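Long-range contact in UDP-N-acetylglucosamine 4-epimerase (PDB 3M2P), which probably interconverts UDP-N-acetylglucosamine and its C4 epimer, as a nucleotide-binding member of the NAD(P)-dependent epimerase/dehydratase family: residues A[188-193]-A[255-260]. Residues are numbered along the deposited sequence; the frame is centred on the assembly and turned at random.
Sequences TLHANS and NANEGI
A single beta bridge between Asn-192 and Ala-256 ties two surface loops together just beyond the small parallel sheet of strands 187-189 and 249-251, an accessory sheet separate from the large Rossmann-type one. The touching parts, 190-193 and 255-260, run 82° apart, consistent with a bridge that stays single. Its main bond runs from Asn-257 N to Asn-192 O, 3.0 Å and fairly straight at the hydrogen, the donor sitting above the carbonyl plane. The same oxygen also takes a CA-H...O contact from Ala-256 CA, secondary to the N-H bond. The return bond, Asn-192 N to Asn-255 O at 3.4 Å, is weak. Asn-257, with more surface buried here than any other residue, has CG anti to its backbone N (chi1 -165°), which carries the amide across the His-190 side chain at about a right angle. Its CB meets the methyl of Ala-191, and that methyl also lies against Asn-257 N and CA. The ND2 end comes up to His-190 CB, 3.8 Å away, while the imidazole and amide planes lie 47° apart. Ser-193, its OG anti to the backbone N, approaches Ile-260 at CB, 4.1 Å from OG; Ile-260 also touches Asn-232 of helix 232-242. The Asn-257 amide is held from its own loop by an Asx turn, Gly-259 N donating to Asn-257 OD1 over 3.2 Å.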
# COMPACT_ATOMS: atom_id res chain seq x y z
N THR A 188 26.24 -19.08 -12.66
CA THR A 188 25.92 -18.43 -13.93
C THR A 188 25.05 -17.20 -13.69
O THR A 188 24.40 -17.08 -12.66
CB THR A 188 25.19 -19.38 -14.90
OG1 THR A 188 23.96 -19.82 -14.31
CG2 THR A 188 26.05 -20.58 -15.22
N LEU A 189 25.06 -16.28 -14.66
CA LEU A 189 24.20 -15.11 -14.62
C LEU A 189 23.57 -15.02 -15.98
O LEU A 189 24.29 -14.99 -16.97
CB LEU A 189 25.03 -13.86 -14.36
CG LEU A 189 25.67 -13.65 -12.98
CD1 LEU A 189 26.72 -12.57 -13.06
CD2 LEU A 189 24.64 -13.29 -11.92
N HIS A 190 22.24 -14.98 -16.07
CA HIS A 190 21.58 -14.93 -17.37
C HIS A 190 22.26 -13.97 -18.33
O HIS A 190 22.59 -14.32 -19.46
CB HIS A 190 20.10 -14.56 -17.26
CG HIS A 190 19.38 -14.61 -18.58
ND1 HIS A 190 19.09 -13.48 -19.31
CD2 HIS A 190 18.93 -15.66 -19.31
CE1 HIS A 190 18.48 -13.83 -20.43
NE2 HIS A 190 18.37 -15.15 -20.45
N ALA A 191 22.44 -12.73 -17.88
CA ALA A 191 23.23 -11.75 -18.60
C ALA A 191 23.93 -10.84 -17.59
O ALA A 191 23.76 -11.02 -16.38
CB ALA A 191 22.36 -10.94 -19.54
N ASN A 192 24.72 -9.89 -18.06
CA ASN A 192 25.32 -8.91 -17.17
C ASN A 192 24.33 -7.80 -16.85
O ASN A 192 23.49 -7.46 -17.67
CB ASN A 192 26.56 -8.30 -17.80
CG ASN A 192 27.82 -8.99 -17.35
OD1 ASN A 192 28.01 -9.25 -16.16
ND2 ASN A 192 28.70 -9.28 -18.31
N SER A 193 24.44 -7.24 -15.65
CA SER A 193 23.54 -6.17 -15.26
C SER A 193 24.28 -5.11 -14.51
O SER A 193 25.25 -5.39 -13.81
CB SER A 193 22.37 -6.70 -14.42
OG SER A 193 21.24 -5.85 -14.53
N ASN A 255 25.17 -8.91 -23.66
CA ASN A 255 24.30 -7.74 -23.43
C ASN A 255 23.79 -7.61 -22.00
O ASN A 255 24.26 -8.29 -21.08
CB ASN A 255 23.10 -7.73 -24.38
CG ASN A 255 23.49 -8.02 -25.80
OD1 ASN A 255 24.48 -7.50 -26.30
ND2 ASN A 255 22.70 -8.86 -26.46
N ALA A 256 22.81 -6.72 -21.85
CA ALA A 256 22.15 -6.45 -20.57
C ALA A 256 20.99 -7.41 -20.29
O ALA A 256 20.19 -7.70 -21.18
CB ALA A 256 21.66 -5.01 -20.55
N ASN A 257 20.91 -7.88 -19.05
CA ASN A 257 19.79 -8.70 -18.57
C ASN A 257 18.45 -7.98 -18.77
O ASN A 257 17.58 -8.46 -19.52
CB ASN A 257 19.98 -9.07 -17.09
CG ASN A 257 19.06 -10.20 -16.64
OD1 ASN A 257 17.92 -10.29 -17.07
ND2 ASN A 257 19.56 -11.06 -15.76
N GLU A 258 18.30 -6.85 -18.09
CA GLU A 258 17.11 -6.01 -18.23
C GLU A 258 15.86 -6.59 -17.55
O GLU A 258 14.79 -5.99 -17.58
CB GLU A 258 16.82 -5.68 -19.71
CG GLU A 258 17.57 -4.45 -20.21
CD GLU A 258 17.55 -4.34 -21.73
OE1 GLU A 258 16.84 -5.15 -22.38
OE2 GLU A 258 18.24 -3.44 -22.27
N GLY A 259 16.01 -7.76 -16.92
CA GLY A 259 14.95 -8.30 -16.10
C GLY A 259 15.12 -7.87 -14.65
O GLY A 259 14.37 -8.30 -13.76
N ILE A 260 16.11 -7.02 -14.41
CA ILE A 260 16.50 -6.67 -13.05
C ILE A 260 16.53 -5.17 -12.86
O ILE A 260 17.04 -4.45 -13.71
CB ILE A 260 17.87 -7.26 -12.71
CG1 ILE A 260 17.92 -8.72 -13.14
CG2 ILE A 260 18.15 -7.12 -11.23
CD1 ILE A 260 18.75 -9.61 -12.23